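Local structure of oligopeptide-binding protein oppA (Lactococcus lactis, 3DRF) at residues V264-L267 and K271-I274; I425-I430 and V440-G445. The protein binds oligopeptides as the receptor of the OppABCDF ABC transporter, which takes them up and is needed for growth in milk. All coordinates share one frame; numbering follows the deposited sequence.

The two contacts follow one another along the chain, with centres about 32 Å apart and nearest atoms about 16 Å apart, and they hold different elements. Contact 1 is the buried turn by which the short helix 263-268 passes into strand 274-276, an outermost strand of a five-stranded mixed sheet; a direct backbone hydrogen bond and a methyl-to-ring touch hold it. Contact 2 is only partly buried and lies in a beta-alpha-beta unit, where helix 422-435 packs on strand 439-442. There aliphatic branches do most of the touching, no hydrogen bond runs directly across, and a water joins the two backbones at one end.

Contact 1. Residues V264-L267 and K271-I274; sequences VAAL and KYDI
The carbonyl oxygen of Ala-266 receives the backbone N-H of Lys-271 at 2.9 Å from O to N, in a bond bent at the hydrogen, 139°. The N-H thus reaches the carbonyl five residues back, a wider turn than the i+4 bond of an alpha helix, where helix 263-268 gives way to the loop. The hydroxyl of Ser-269, in the turn between 264-267 and 271-274, adds only a weak hydrogen bond to the same oxygen. Beside this bond the Ala-266 methyl points at the following segment and meets the CD2-CE2 side of the Tyr-272 ring obliquely, its CB 3.7 Å from CD2 and 4.0 Å from CE2. Lys-271 adds its own CB, 4.1 Å from the CB of Ala-266. A chi1 of -175° puts CG of Lys-271 opposite its backbone N and over one face of the Tyr-272 ring, 3.8 Å above the plane and toward the rim. The ring is therefore touched by both a helix methyl and a lysine methylene, while its hydroxyl reaches Glu-256 on strand 252-258 in a hydrogen bond that ties down the far end. Leu-267 comes only loosely to this segment, its CD2 4.4 Å from the Tyr-272 O; it also packs on Val-286 of helix 283-287 and on Pro-547 of strand 536-549. Past the turn, Asp-273 pairs with Arg-551 in a salt bridge, and Ile-274 begins strand 274-276, which runs parallel to strand 34-40 at the border of the five-stranded sheet.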
loop_
_atom_site.group_PDB
_atom_site.type_symbol
_atom_site.label_atom_id
_atom_site.label_comp_id
_atom_site.label_asym_id
_atom_site.label_seq_id
_atom_site.Cartn_x
_atom_site.Cartn_y
_atom_site.Cartn_z
ATOM N N VAL A 264 15.540 7.178 -18.014
ATOM C CA VAL A 264 17.008 7.252 -18.103
ATOM C C VAL A 264 17.458 8.505 -18.920
ATOM O O VAL A 264 18.326 9.181 -18.543
ATOM C CB VAL A 264 17.622 5.894 -18.651
ATOM C CG1 VAL A 264 19.112 6.075 -18.933
ATOM C CG2 VAL A 264 17.362 4.790 -17.632
ATOM N N ALA A 265 16.788 8.761 -20.020
ATOM C CA ALA A 265 17.102 9.912 -20.872
ATOM C C ALA A 265 16.860 11.204 -20.059
ATOM O O ALA A 265 17.559 12.150 -20.216
ATOM C CB ALA A 265 16.189 9.899 -22.139
ATOM N N ALA A 266 15.839 11.217 -19.208
ATOM C CA ALA A 266 15.574 12.389 -18.351
ATOM C C ALA A 266 16.695 12.646 -17.370
ATOM O O ALA A 266 17.009 13.757 -17.101
ATOM C CB ALA A 266 14.216 12.219 -17.597
ATOM N N LEU A 267 17.305 11.598 -16.856
ATOM C CA LEU A 267 18.476 11.766 -16.034
ATOM C C LEU A 267 19.693 12.206 -16.860
ATOM O O LEU A 267 20.402 13.059 -16.428
ATOM C CB LEU A 267 18.823 10.460 -15.298
ATOM C CG LEU A 267 17.740 9.945 -14.315
ATOM C CD1 LEU A 267 18.066 8.470 -13.905
ATOM C CD2 LEU A 267 17.718 10.857 -13.083
ATOM N N LYS A 271 16.851 16.671 -16.763
ATOM C CA LYS A 271 15.476 17.112 -16.673
ATOM C C LYS A 271 14.939 17.066 -15.216
ATOM O O LYS A 271 14.145 17.895 -14.842
ATOM C CB LYS A 271 14.594 16.273 -17.585
ATOM C CG LYS A 271 13.097 16.682 -17.716
ATOM C CD LYS A 271 12.422 15.918 -18.832
ATOM C CE LYS A 271 10.918 16.035 -18.814
ATOM N NZ LYS A 271 10.551 17.314 -19.212
ATOM N N TYR A 272 15.413 16.094 -14.441
ATOM C CA TYR A 272 15.054 15.942 -13.019
ATOM C C TYR A 272 16.288 15.851 -12.154
ATOM O O TYR A 272 17.234 15.213 -12.538
ATOM C CB TYR A 272 14.150 14.714 -12.820
ATOM C CG TYR A 272 12.879 14.820 -13.648
ATOM C CD1 TYR A 272 11.928 15.812 -13.373
ATOM C CD2 TYR A 272 12.606 13.956 -14.691
ATOM C CE1 TYR A 272 10.807 15.913 -14.097
ATOM C CE2 TYR A 272 11.461 14.090 -15.427
ATOM C CZ TYR A 272 10.563 15.059 -15.125
ATOM O OH TYR A 272 9.415 15.216 -15.846
ATOM N N ASP A 273 16.248 16.447 -10.990
ATOM C CA ASP A 273 17.270 16.290 -9.971
ATOM C C ASP A 273 17.171 14.955 -9.261
ATOM O O ASP A 273 18.157 14.399 -8.857
ATOM C CB ASP A 273 17.196 17.409 -8.926
ATOM C CG ASP A 273 17.425 18.776 -9.513
ATOM O OD1 ASP A 273 18.517 18.950 -10.073
ATOM O OD2 ASP A 273 16.589 19.649 -9.406
ATOM N N ILE A 274 15.951 14.471 -9.086
ATOM C CA ILE A 274 15.664 13.224 -8.332
ATOM C C ILE A 274 14.558 12.520 -9.090
ATOM O O ILE A 274 13.641 13.165 -9.494
ATOM C CB ILE A 274 15.166 13.586 -6.925
ATOM C CG1 ILE A 274 16.228 14.386 -6.120
ATOM C CG2 ILE A 274 14.706 12.331 -6.174
ATOM C CD1 ILE A 274 15.754 14.873 -4.799
#

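Contact 2. Residues I425-I430 and V440-G445; sequences IAQNYI and VSLYNG
Ile-430 is the main bump of helix 422-435 against strand 439-442, and its CG2, CG1 and CD1 all face the Val-440 O from the helix side. CG2 comes to 3.4 Å from the Val-440 O, while CG1 and CD1 both lie at 3.8 Å from that oxygen. The side chain spreads this way because CG1 is anti to the carbonyl carbon (chi1 -72°) and CD1 extends the chain further (chi2 173°), forward along the strand to Leu-442. The hollow that receives it is bounded by Val-440 CG1, 4.0 Å from Ile-430 CG1, and by the branched end of Leu-442, whose CD2 lies 4.0 Å from Ile-430 CD1. The Ile-430 and Leu-442 side chains cross at about a right angle, so the isoleucine tip meets the leucine fork from across rather than alongside. With an alanine in place of Ile-430, the helix would probably face Val-440 and Leu-442 across a gap, and the CD2 end of the leucine would lose its nearest partner on the helix. One turn earlier on the helix, the Ala-426 methyl makes a shallower bump facing Leu-442 CD2, while CD1 of the same fork goes to Gln-427, 3.8 Å from its NE2; a bend of the glutamine chain at chi2 brings the amide over to this side. At the Val-440 end a water bridges the two backbones, donating to the Ile-430 O at 2.9 Å and accepting from the Val-440 N. The short axes run nearly antiparallel, 160°, with a closest approach of 9.0 Å, as expected of the helix-to-strand return in the beta-alpha-beta crossover from strand 407-414 through helix 422-435 to strand 439-442. Tyr-413 of the parallel neighbouring strand 407-414 touches Ala-426 and Val-440, and helix 342-349 packs against Ile-425, Asn-428 and Tyr-429.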
loop_
_atom_site.group_PDB
_atom_site.type_symbol
_atom_site.label_atom_id
_atom_site.label_comp_id
_atom_site.label_asym_id
_atom_site.label_seq_id
_atom_site.Cartn_x
_atom_site.Cartn_y
_atom_site.Cartn_z
ATOM N N ILE A 425 7.983 -11.121 -19.346
ATOM C CA ILE A 425 7.883 -11.812 -18.057
ATOM C C ILE A 425 6.517 -12.486 -17.922
ATOM O O ILE A 425 6.478 -13.622 -17.569
ATOM C CB ILE A 425 8.163 -10.838 -16.874
ATOM C CG1 ILE A 425 9.640 -10.463 -16.889
ATOM C CG2 ILE A 425 7.765 -11.492 -15.556
ATOM C CD1 ILE A 425 9.943 -9.250 -16.009
ATOM N N ALA A 426 5.443 -11.788 -18.258
ATOM C CA ALA A 426 4.106 -12.399 -18.196
ATOM C C ALA A 426 3.985 -13.618 -19.128
ATOM O O ALA A 426 3.481 -14.609 -18.754
ATOM C CB ALA A 426 3.040 -11.337 -18.516
ATOM N N GLN A 427 4.488 -13.514 -20.357
ATOM C CA GLN A 427 4.479 -14.647 -21.292
ATOM C C GLN A 427 5.348 -15.804 -20.774
ATOM O O GLN A 427 4.998 -16.938 -20.919
ATOM C CB GLN A 427 4.949 -14.182 -22.674
ATOM C CG GLN A 427 3.983 -13.330 -23.411
ATOM C CD GLN A 427 2.637 -13.956 -23.621
ATOM O OE1 GLN A 427 2.472 -15.145 -23.682
ATOM N NE2 GLN A 427 1.704 -13.103 -23.840
ATOM N N ASN A 428 6.462 -15.459 -20.150
ATOM C CA ASN A 428 7.308 -16.450 -19.471
ATOM C C ASN A 428 6.529 -17.289 -18.403
ATOM O O ASN A 428 6.633 -18.484 -18.404
ATOM C CB ASN A 428 8.540 -15.790 -18.844
ATOM C CG ASN A 428 9.165 -16.609 -17.739
ATOM O OD1 ASN A 428 9.974 -17.467 -17.973
ATOM N ND2 ASN A 428 8.780 -16.327 -16.532
ATOM N N TYR A 429 5.695 -16.630 -17.585
ATOM C CA TYR A 429 4.846 -17.368 -16.629
ATOM C C TYR A 429 3.775 -18.214 -17.344
ATOM O O TYR A 429 3.545 -19.309 -16.945
ATOM C CB TYR A 429 4.250 -16.430 -15.561
ATOM C CG TYR A 429 5.311 -15.833 -14.611
ATOM C CD1 TYR A 429 6.368 -16.599 -14.080
ATOM C CD2 TYR A 429 5.254 -14.470 -14.283
ATOM C CE1 TYR A 429 7.320 -16.020 -13.205
ATOM C CE2 TYR A 429 6.182 -13.904 -13.421
ATOM C CZ TYR A 429 7.196 -14.678 -12.890
ATOM O OH TYR A 429 8.145 -14.171 -12.052
ATOM N N ILE A 430 3.154 -17.657 -18.378
ATOM C CA ILE A 430 2.213 -18.423 -19.191
ATOM C C ILE A 430 2.878 -19.723 -19.740
ATOM O O ILE A 430 2.274 -20.759 -19.723
ATOM C CB ILE A 430 1.636 -17.517 -20.325
ATOM C CG1 ILE A 430 0.665 -16.498 -19.704
ATOM C CG2 ILE A 430 0.858 -18.373 -21.369
ATOM C CD1 ILE A 430 0.122 -15.406 -20.704
ATOM N N VAL A 440 -3.364 -20.478 -19.630
ATOM C CA VAL A 440 -3.516 -19.133 -19.057
ATOM C C VAL A 440 -3.428 -18.095 -20.196
ATOM O O VAL A 440 -2.549 -18.149 -20.999
ATOM C CB VAL A 440 -2.409 -18.890 -17.984
ATOM C CG1 VAL A 440 -2.509 -17.445 -17.425
ATOM C CG2 VAL A 440 -2.530 -19.865 -16.862
ATOM N N SER A 441 -4.367 -17.180 -20.226
ATOM C CA SER A 441 -4.365 -16.127 -21.231
ATOM C C SER A 441 -4.564 -14.767 -20.584
ATOM O O SER A 441 -5.246 -14.632 -19.566
ATOM C CB SER A 441 -5.427 -16.383 -22.296
ATOM O OG SER A 441 -6.719 -16.385 -21.746
ATOM N N LEU A 442 -3.942 -13.737 -21.195
ATOM C CA LEU A 442 -4.009 -12.372 -20.690
ATOM C C LEU A 442 -5.435 -11.834 -20.741
ATOM O O LEU A 442 -6.169 -12.085 -21.698
ATOM C CB LEU A 442 -3.073 -11.459 -21.485
ATOM C CG LEU A 442 -1.575 -11.740 -21.349
ATOM C CD1 LEU A 442 -0.768 -10.775 -22.205
ATOM C CD2 LEU A 442 -1.143 -11.659 -19.892
ATOM N N TYR A 443 -5.792 -11.013 -19.773
ATOM C CA TYR A 443 -7.076 -10.299 -19.773
ATOM C C TYR A 443 -7.158 -9.383 -21.004
ATOM O O TYR A 443 -6.361 -8.530 -21.209
ATOM C CB TYR A 443 -7.188 -9.455 -18.497
ATOM C CG TYR A 443 -8.554 -8.817 -18.291
ATOM C CD1 TYR A 443 -9.456 -9.387 -17.406
ATOM C CD2 TYR A 443 -8.918 -7.661 -18.974
ATOM C CE1 TYR A 443 -10.698 -8.840 -17.197
ATOM C CE2 TYR A 443 -10.152 -7.111 -18.768
ATOM C CZ TYR A 443 -11.027 -7.696 -17.883
ATOM O OH TYR A 443 -12.263 -7.120 -17.732
ATOM N N ASN A 444 -8.143 -9.684 -21.835
ATOM C CA ASN A 444 -8.361 -8.966 -23.119
ATOM C C ASN A 444 -7.135 -8.999 -24.041
ATOM O O ASN A 444 -6.962 -8.143 -24.869
ATOM C CB ASN A 444 -8.881 -7.538 -22.895
ATOM C CG ASN A 444 -10.348 -7.539 -22.409
ATOM O OD1 ASN A 444 -10.989 -8.541 -22.328
ATOM N ND2 ASN A 444 -10.861 -6.371 -22.130
ATOM N N GLY A 445 -6.303 -10.011 -23.872
ATOM C CA GLY A 445 -5.158 -10.245 -24.758
ATOM C C GLY A 445 -4.032 -9.244 -24.622
ATOM O O GLY A 445 -3.229 -9.135 -25.483
HETATM O O HOH W 1 -0.471 -21.419 -20.128
#